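Local structure of thioredoxin family protein (Streptococcus pneumoniae, 2YP6) at residues I43-M57 with V135-Q148. The protein is a surface-exposed lipoprotein of the thioredoxin fold that probably reduces disulfides or other oxidised thiols and takes part in resistance to extracellular oxidative stress. Numbering follows the deposited sequence.
Sequences IAVGKDAPDFTLQSM and VLYDTKATTFQAYQ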
ATOM      1  N   ILE A  43     -10.503  13.470   1.832  1.00 30.86           N
ATOM      2  CA  ILE A  43      -9.074  13.158   1.732  1.00 28.58           C
ATOM      3  C   ILE A  43      -8.328  14.345   1.099  1.00 21.15           C
ATOM      4  O   ILE A  43      -8.788  14.936   0.131  1.00 23.56           O
ATOM      5  CB  ILE A  43      -8.812  11.861   0.924  1.00 45.76           C
ATOM      6  CG1 ILE A  43      -7.977  10.897   1.758  1.00 51.37           C
ATOM      7  CG2 ILE A  43      -8.098  12.147  -0.389  1.00 39.63           C
ATOM      8  CD1 ILE A  43      -7.273   9.852   0.945  1.00 51.30           C
ATOM      9  N   ALA A  44      -7.176  14.685   1.666  1.00 19.10           N
ATOM     10  CA  ALA A  44      -6.429  15.855   1.228  1.00 17.57           C
ATOM     11  C   ALA A  44      -5.030  15.777   1.775  1.00 17.56           C
ATOM     12  O   ALA A  44      -4.800  15.316   2.897  1.00 17.32           O
ATOM     13  CB  ALA A  44      -7.117  17.154   1.688  1.00 19.24           C
ATOM     14  N   VAL A  45      -4.076  16.244   0.997  1.00 15.65           N
ATOM     15  CA  VAL A  45      -2.746  16.386   1.514  1.00 14.80           C
ATOM     16  C   VAL A  45      -2.811  17.270   2.740  1.00 15.08           C
ATOM     17  O   VAL A  45      -3.518  18.282   2.751  1.00 16.11           O
ATOM     18  CB  VAL A  45      -1.776  16.979   0.461  1.00 15.39           C
ATOM     19  CG1 VAL A  45      -0.440  17.292   1.106  1.00 15.17           C
ATOM     20  CG2 VAL A  45      -1.582  16.006  -0.675  1.00 15.78           C
ATOM     21  N   GLY A  46      -2.097  16.873   3.788  1.00 16.26           N
ATOM     22  CA  GLY A  46      -2.050  17.662   5.009  1.00 17.84           C
ATOM     23  C   GLY A  46      -3.081  17.275   6.046  1.00 18.59           C
ATOM     24  O   GLY A  46      -3.045  17.775   7.178  1.00 20.69           O
ATOM     25  N   LYS A  47      -4.027  16.431   5.660  1.00 16.19           N
ATOM     26  CA  LYS A  47      -5.092  16.018   6.564  1.00 19.91           C
ATOM     27  C   LYS A  47      -4.910  14.564   6.963  1.00 16.79           C
ATOM     28  O   LYS A  47      -4.191  13.819   6.314  1.00 15.18           O
ATOM     29  CB  LYS A  47      -6.457  16.207   5.908  1.00 20.03           C
ATOM     30  CG  LYS A  47      -6.842  17.697   5.627  1.00 27.52           C
ATOM     31  CD  LYS A  47      -6.696  18.561   6.887  1.00 31.73           C
ATOM     32  CE  LYS A  47      -6.950  20.047   6.653  1.00 40.71           C
ATOM     33  NZ  LYS A  47      -6.732  20.819   7.928  1.00 50.15           N
ATOM     34  N   ASP A  48      -5.569  14.168   8.039  1.00 18.40           N
ATOM     35  CA  ASP A  48      -5.437  12.791   8.529  1.00 18.03           C
ATOM     36  C   ASP A  48      -5.764  11.778   7.443  1.00 16.65           C
ATOM     37  O   ASP A  48      -6.780  11.890   6.743  1.00 16.97           O
ATOM     38  CB  ASP A  48      -6.378  12.529   9.717  1.00 22.69           C
ATOM     39  CG  ASP A  48      -5.951  13.220  10.984  1.00 27.42           C
ATOM     40  OD1 ASP A  48      -4.796  13.700  11.089  1.00 25.67           O
ATOM     41  OD2 ASP A  48      -6.805  13.280  11.891  1.00 30.90           O
ATOM     42  N   ALA A  49      -4.916  10.774   7.324  1.00 15.02           N
ATOM     43  CA  ALA A  49      -5.204   9.594   6.496  1.00 13.94           C
ATOM     44  C   ALA A  49      -6.333   8.806   7.138  1.00 18.48           C
ATOM     45  O   ALA A  49      -6.282   8.547   8.333  1.00 16.37           O
ATOM     46  CB  ALA A  49      -3.952   8.716   6.395  1.00 13.85           C
ATOM     47  N   PRO A  50      -7.351   8.426   6.355  1.00 15.51           N
ATOM     48  CA  PRO A  50      -8.467   7.679   6.936  1.00 20.77           C
ATOM     49  C   PRO A  50      -8.002   6.370   7.581  1.00 18.76           C
ATOM     50  O   PRO A  50      -7.127   5.648   7.082  1.00 14.70           O
ATOM     51  CB  PRO A  50      -9.374   7.407   5.731  1.00 18.95           C
ATOM     52  CG  PRO A  50      -9.058   8.471   4.746  1.00 17.08           C
ATOM     53  CD  PRO A  50      -7.588   8.761   4.934  1.00 15.11           C
ATOM     54  N   ASP A  51      -8.561   6.100   8.742  1.00 18.66           N
ATOM     55  CA  ASP A  51      -8.273   4.869   9.442  1.00 20.43           C
ATOM     56  C   ASP A  51      -8.830   3.662   8.698  1.00 21.20           C
ATOM     57  O   ASP A  51      -9.804   3.770   7.958  1.00 19.20           O
ATOM     58  CB  ASP A  51      -8.894   4.899  10.823  1.00 23.87           C
ATOM     59  CG  ASP A  51      -8.071   5.680  11.799  1.00 35.60           C
ATOM     60  OD1 ASP A  51      -7.040   5.136  12.253  1.00 37.69           O
ATOM     61  OD2 ASP A  51      -8.459   6.821  12.106  1.00 39.68           O
ATOM     62  N   PHE A  52      -8.201   2.521   8.922  1.00 17.23           N
ATOM     63  CA  PHE A  52      -8.708   1.250   8.452  1.00 13.37           C
ATOM     64  C   PHE A  52      -8.265   0.101   9.335  1.00 14.67           C
ATOM     65  O   PHE A  52      -7.252   0.183  10.068  1.00 16.45           O
ATOM     66  CB  PHE A  52      -8.337   1.007   6.977  1.00 17.76           C
ATOM     67  CG  PHE A  52      -6.861   1.033   6.706  1.00 15.85           C
ATOM     68  CD1 PHE A  52      -6.059  -0.062   7.005  1.00 13.43           C
ATOM     69  CD2 PHE A  52      -6.274   2.146   6.131  1.00 15.63           C
ATOM     70  CE1 PHE A  52      -4.673  -0.038   6.755  1.00 15.58           C
ATOM     71  CE2 PHE A  52      -4.895   2.182   5.872  1.00 21.39           C
ATOM     72  CZ  PHE A  52      -4.103   1.095   6.174  1.00 16.18           C
ATOM     73  N   THR A  53      -9.072  -0.960   9.292  1.00 21.16           N
ATOM     74  CA  THR A  53      -8.812  -2.215   9.980  1.00 20.62           C
ATOM     75  C   THR A  53      -9.057  -3.322   8.955  1.00 20.21           C
ATOM     76  O   THR A  53     -10.197  -3.547   8.533  1.00 21.16           O
ATOM     77  CB  THR A  53      -9.709  -2.392  11.213  1.00 23.43           C
ATOM     78  OG1 THR A  53      -9.466  -1.312  12.128  1.00 24.09           O
ATOM     79  CG2 THR A  53      -9.417  -3.706  11.929  1.00 25.28           C
ATOM     80  N   LEU A  54      -7.979  -3.988   8.547  1.00 19.15           N
ATOM     81  CA  LEU A  54      -8.062  -5.024   7.500  1.00 18.89           C
ATOM     82  C   LEU A  54      -7.282  -6.297   7.852  1.00 19.80           C
ATOM     83  O   LEU A  54      -6.268  -6.224   8.550  1.00 19.94           O
ATOM     84  CB  LEU A  54      -7.487  -4.464   6.214  1.00 16.75           C
ATOM     85  CG  LEU A  54      -8.153  -3.211   5.664  1.00 15.95           C
ATOM     86  CD1 LEU A  54      -7.317  -2.648   4.505  1.00 17.28           C
ATOM     87  CD2 LEU A  54      -9.608  -3.511   5.274  1.00 17.46           C
ATOM     88  N   GLN A  55      -7.751  -7.446   7.372  1.00 20.77           N
ATOM     89  CA  GLN A  55      -6.988  -8.680   7.439  1.00 21.73           C
ATOM     90  C   GLN A  55      -5.899  -8.668   6.355  1.00 20.21           C
ATOM     91  O   GLN A  55      -6.155  -8.289   5.216  1.00 18.94           O
ATOM     92  CB  GLN A  55      -7.899  -9.902   7.220  1.00 23.53           C
ATOM     93  CG  GLN A  55      -8.893 -10.130   8.327  1.00 28.72           C
ATOM     94  CD  GLN A  55      -8.202 -10.383   9.657  1.00 36.67           C
ATOM     95  OE1 GLN A  55      -8.398  -9.643  10.615  1.00 34.51           O
ATOM     96  NE2 GLN A  55      -7.390 -11.435   9.715  1.00 39.51           N
ATOM     97  N   SER A  56      -4.697  -9.108   6.712  1.00 20.78           N
ATOM     98  CA  SER A  56      -3.627  -9.278   5.747  1.00 20.07           C
ATOM     99  C   SER A  56      -3.772 -10.646   5.084  1.00 21.48           C
ATOM    100  O   SER A  56      -4.511 -11.501   5.569  1.00 23.14           O
ATOM    101  CB  SER A  56      -2.265  -9.166   6.437  1.00 20.75           C
ATOM    102  OG  SER A  56      -2.024 -10.290   7.267  1.00 23.30           O
ATOM    103  N   MET A  57      -3.064 -10.821   3.972  1.00 21.05           N
ATOM    104  CA  MET A  57      -2.985 -12.078   3.242  1.00 22.65           C
ATOM    105  C   MET A  57      -2.545 -13.210   4.156  1.00 31.94           C
ATOM    106  O   MET A  57      -2.924 -14.374   3.965  1.00 31.12           O
ATOM    107  CB  MET A  57      -1.957 -11.881   2.114  1.00 22.08           C
ATOM    108  CG  MET A  57      -1.481 -13.091   1.421  1.00 32.88           C
ATOM    109  SD  MET A  57      -0.612 -12.517  -0.039  1.00 29.34           S
ATOM    110  CE  MET A  57       0.784 -11.649   0.648  1.00 24.41           C
ATOM    111  N   VAL A 135       0.199  -7.416   2.192  1.00 11.01           N
ATOM    112  CA  VAL A 135      -0.959  -7.197   1.350  1.00 12.45           C
ATOM    113  C   VAL A 135      -2.194  -7.278   2.214  1.00 11.82           C
ATOM    114  O   VAL A 135      -2.451  -8.303   2.846  1.00 13.84           O
ATOM    115  CB  VAL A 135      -1.077  -8.243   0.225  1.00 13.51           C
ATOM    116  CG1 VAL A 135      -2.328  -7.976  -0.615  1.00 14.10           C
ATOM    117  CG2 VAL A 135       0.171  -8.256  -0.649  1.00 11.19           C
ATOM    118  N   LEU A 136      -2.941  -6.184   2.242  1.00 12.13           N
ATOM    119  CA  LEU A 136      -4.147  -6.101   3.040  1.00 10.90           C
ATOM    120  C   LEU A 136      -5.364  -6.279   2.137  1.00 11.27           C
ATOM    121  O   LEU A 136      -5.392  -5.785   1.009  1.00 13.04           O
ATOM    122  CB  LEU A 136      -4.215  -4.752   3.732  1.00 10.74           C
ATOM    123  CG  LEU A 136      -3.007  -4.389   4.610  1.00 11.83           C
ATOM    124  CD1 LEU A 136      -3.340  -3.126   5.365  1.00 12.43           C
ATOM    125  CD2 LEU A 136      -2.603  -5.520   5.552  1.00 12.30           C
ATOM    126  N   TYR A 137      -6.370  -6.963   2.667  1.00 13.73           N
ATOM    127  CA  TYR A 137      -7.554  -7.339   1.901  1.00 12.21           C
ATOM    128  C   TYR A 137      -8.699  -6.398   2.200  1.00 12.37           C
ATOM    129  O   TYR A 137      -9.352  -6.513   3.231  1.00 15.10           O
ATOM    130  CB  TYR A 137      -7.986  -8.732   2.299  1.00 13.43           C
ATOM    131  CG  TYR A 137      -7.139  -9.866   1.762  1.00 14.91           C
ATOM    132  CD1 TYR A 137      -6.139  -9.647   0.830  1.00 15.47           C
ATOM    133  CD2 TYR A 137      -7.378 -11.165   2.168  1.00 22.76           C
ATOM    134  CE1 TYR A 137      -5.369 -10.710   0.329  1.00 21.87           C
ATOM    135  CE2 TYR A 137      -6.635 -12.228   1.667  1.00 29.48           C
ATOM    136  CZ  TYR A 137      -5.636 -11.996   0.746  1.00 28.90           C
ATOM    137  OH  TYR A 137      -4.893 -13.057   0.266  1.00 28.77           O
ATOM    138  N   ASP A 138      -8.981  -5.509   1.262  1.00 11.85           N
ATOM    139  CA  ASP A 138     -10.111  -4.595   1.367  1.00 12.22           C
ATOM    140  C   ASP A 138     -11.371  -5.306   0.849  1.00 17.16           C
ATOM    141  O   ASP A 138     -11.878  -5.005  -0.222  1.00 14.97           O
ATOM    142  CB  ASP A 138      -9.834  -3.340   0.554  1.00 12.61           C
ATOM    143  CG  ASP A 138     -10.744  -2.196   0.929  1.00 18.04           C
ATOM    144  OD1 ASP A 138     -11.213  -2.179   2.082  1.00 24.56           O
ATOM    145  OD2 ASP A 138     -10.969  -1.317   0.077  1.00 15.72           O
ATOM    146  N   THR A 139     -11.880  -6.230   1.643  1.00 15.15           N
ATOM    147  CA  THR A 139     -12.978  -7.112   1.222  1.00 15.30           C
ATOM    148  C   THR A 139     -14.332  -6.424   1.065  1.00 16.06           C
ATOM    149  O   THR A 139     -15.280  -7.022   0.544  1.00 17.16           O
ATOM    150  CB  THR A 139     -13.148  -8.262   2.212  1.00 16.43           C
ATOM    151  OG1 THR A 139     -13.328  -7.708   3.532  1.00 18.46           O
ATOM    152  CG2 THR A 139     -11.947  -9.174   2.163  1.00 17.88           C
ATOM    153  N   LYS A 140     -14.416  -5.167   1.488  1.00 16.82           N
ATOM    154  CA  LYS A 140     -15.643  -4.389   1.360  1.00 21.30           C
ATOM    155  C   LYS A 140     -15.467  -3.196   0.450  1.00 20.58           C
ATOM    156  O   LYS A 140     -16.414  -2.451   0.233  1.00 26.17           O
ATOM    157  CB  LYS A 140     -16.091  -3.888   2.732  1.00 18.57           C
ATOM    158  CG  LYS A 140     -16.492  -4.951   3.714  1.00 27.89           C
ATOM    159  CD  LYS A 140     -16.583  -4.370   5.113  1.00 33.94           C
ATOM    160  CE  LYS A 140     -16.610  -5.457   6.181  1.00 41.12           C
ATOM    161  NZ  LYS A 140     -16.663  -4.899   7.566  1.00 48.25           N
ATOM    162  N   ALA A 141     -14.251  -3.028  -0.075  1.00 16.10           N
ATOM    163  CA  ALA A 141     -13.860  -1.899  -0.910  1.00 15.96           C
ATOM    164  C   ALA A 141     -13.933  -0.553  -0.211  1.00 14.38           C
ATOM    165  O   ALA A 141     -13.816   0.496  -0.868  1.00 17.73           O
ATOM    166  CB  ALA A 141     -14.668  -1.871  -2.194  1.00 20.16           C
ATOM    167  N   THR A 142     -14.078  -0.557   1.110  1.00 21.10           N
ATOM    168  CA  THR A 142     -14.297   0.694   1.827  1.00 20.96           C
ATOM    169  C   THR A 142     -13.027   1.505   2.058  1.00 18.81           C
ATOM    170  O   THR A 142     -13.088   2.712   2.257  1.00 18.81           O
ATOM    171  CB  THR A 142     -15.004   0.460   3.165  1.00 22.33           C
ATOM    172  OG1 THR A 142     -14.317  -0.543   3.906  1.00 27.74           O
ATOM    173  CG2 THR A 142     -16.417   0.029   2.918  1.00 27.35           C
ATOM    174  N   THR A 143     -11.880   0.844   2.037  1.00 17.24           N
ATOM    175  CA  THR A 143     -10.619   1.553   2.122  1.00 15.44           C
ATOM    176  C   THR A 143     -10.291   2.203   0.776  1.00 18.23           C
ATOM    177  O   THR A 143      -9.900   3.358   0.730  1.00 14.45           O
ATOM    178  CB  THR A 143      -9.466   0.632   2.535  1.00 14.26           C
ATOM    179  OG1 THR A 143      -9.863  -0.183   3.629  1.00 18.68           O
ATOM    180  CG2 THR A 143      -8.229   1.447   2.932  1.00 13.27           C
ATOM    181  N   PHE A 144     -10.468   1.476  -0.322  1.00 18.59           N
ATOM    182  CA  PHE A 144     -10.374   2.096  -1.643  1.00 15.59           C
ATOM    183  C   PHE A 144     -11.322   3.296  -1.752  1.00 16.86           C
ATOM    184  O   PHE A 144     -10.978   4.304  -2.342  1.00 16.70           O
ATOM    185  CB  PHE A 144     -10.731   1.107  -2.756  1.00 16.58           C
ATOM    186  CG  PHE A 144      -9.557   0.277  -3.252  1.00 15.51           C
ATOM    187  CD1 PHE A 144      -9.097  -0.806  -2.522  1.00 14.95           C
ATOM    188  CD2 PHE A 144      -8.949   0.565  -4.470  1.00 18.24           C
ATOM    189  CE1 PHE A 144      -8.031  -1.591  -2.985  1.00 14.29           C
ATOM    190  CE2 PHE A 144      -7.891  -0.222  -4.949  1.00 17.74           C
ATOM    191  CZ  PHE A 144      -7.432  -1.301  -4.205  1.00 14.54           C
ATOM    192  N   GLN A 145     -12.540   3.147  -1.239  1.00 18.43           N
ATOM    193  CA  GLN A 145     -13.495   4.241  -1.275  1.00 20.01           C
ATOM    194  C   GLN A 145     -13.024   5.395  -0.395  1.00 19.20           C
ATOM    195  O   GLN A 145     -13.075   6.559  -0.806  1.00 21.10           O
ATOM    196  CB  GLN A 145     -14.872   3.764  -0.812  1.00 22.13           C
ATOM    197  CG  GLN A 145     -15.955   4.803  -0.938  1.00 43.05           C
ATOM    198  CD  GLN A 145     -17.334   4.246  -0.600  1.00 52.70           C
ATOM    199  OE1 GLN A 145     -17.486   3.059  -0.296  1.00 57.97           O
ATOM    200  NE2 GLN A 145     -18.344   5.104  -0.653  1.00 48.17           N
ATOM    201  N   ALA A 146     -12.586   5.078   0.818  1.00 18.24           N
ATOM    202  CA  ALA A 146     -12.166   6.110   1.749  1.00 17.76           C
ATOM    203  C   ALA A 146     -11.018   6.943   1.184  1.00 21.42           C
ATOM    204  O   ALA A 146     -10.950   8.152   1.423  1.00 18.11           O
ATOM    205  CB  ALA A 146     -11.752   5.502   3.072  1.00 20.42           C
ATOM    206  N   TYR A 147     -10.097   6.296   0.471  1.00 20.19           N
ATOM    207  CA  TYR A 147      -8.938   6.988  -0.078  1.00 16.29           C
ATOM    208  C   TYR A 147      -9.201   7.535  -1.501  1.00 17.06           C
ATOM    209  O   TYR A 147      -8.280   8.019  -2.190  1.00 17.20           O
ATOM    210  CB  TYR A 147      -7.690   6.066  -0.029  1.00 13.93           C
ATOM    211  CG  TYR A 147      -7.058   5.987   1.349  1.00 11.67           C
ATOM    212  CD1 TYR A 147      -7.640   5.273   2.373  1.00 13.45           C
ATOM    213  CD2 TYR A 147      -5.873   6.668   1.627  1.00 12.00           C
ATOM    214  CE1 TYR A 147      -7.072   5.246   3.631  1.00 13.42           C
ATOM    215  CE2 TYR A 147      -5.304   6.622   2.870  1.00 13.02           C
ATOM    216  CZ  TYR A 147      -5.918   5.935   3.876  1.00 12.18           C
ATOM    217  OH  TYR A 147      -5.325   5.896   5.109  1.00 14.27           O
ATOM    218  N   GLN A 148     -10.454   7.455  -1.934  1.00 16.69           N
ATOM    219  CA  GLN A 148     -10.884   8.010  -3.223  1.00 20.22           C
ATOM    220  C   GLN A 148     -10.008   7.577  -4.389  1.00 25.41           C
ATOM    221  O   GLN A 148      -9.583   8.384  -5.228  1.00 21.51           O
ATOM    222  CB  GLN A 148     -10.945   9.528  -3.124  1.00 21.87           C
ATOM    223  CG  GLN A 148     -11.922  10.000  -2.041  1.00 27.50           C
ATOM    224  CD  GLN A 148     -12.173  11.493  -2.089  1.00 43.77           C
ATOM    225  OE1 GLN A 148     -11.983  12.193  -1.100  1.00 46.99           O
ATOM    226  NE2 GLN A 148     -12.610  11.984  -3.240  1.00 53.87           N
TER
HETATM  227  O   HOH W   1      -9.992  -7.607   5.613  1.00 20.96           O
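Tyr-147 turns one ring face to Pro-50: Pro-50 CD sits 3.8 Å from the ring centroid, a CH-pi contact suited to proline, whose CD, bonded to the amide N, has polarised C-H groups. The phenol hydroxyl then donates to Pro-50 O at 2.7 Å, in the carbonyl plane on a lone pair, so ring and polar end grip the same residue. That hydroxyl also lies at the edge of the Phe-52 ring, while the Ile-43 side chain crosses the tyrosine at about a right angle, its CD1 3.5 Å from Tyr-147 CD2. Phe-52 stands at chi1 58°, between its own N and carbonyl carbon, which swings the apolar ring inward to meet Thr-143 CG2 and Leu-136 CD1.

Leu-54, its branches suited to packing on Leu-136 CB, meets Thr-143 tip to tip, CD1 lying 3.7 Å from OG1. The threonine hydroxyl and amide both reach Asp-138 OD1 from the same face of the carboxylate, and Phe-144 N donates to Asp-138 OD2 from above its plane (2.9 Å, N-H...O 174°); with two acceptor oxygens, the aspartate can take both amides, tying the strand end to helix 142-146.

Further along, Tyr-137 N bonds to Gln-55 O and Met-57 N to Val-135 O (2.8 Å). Met-57 CA rests over the Tyr-137 ring, whose buried hydroxyl has no polar partner, and Met-57 CE reaches Val-135 CG2. Strand 53-56 thereby joins 135-137 antiparallel, an N-terminal extension of the thioredoxin-fold sheet, beside the helix carrying Phe-144 of the ligand pocket.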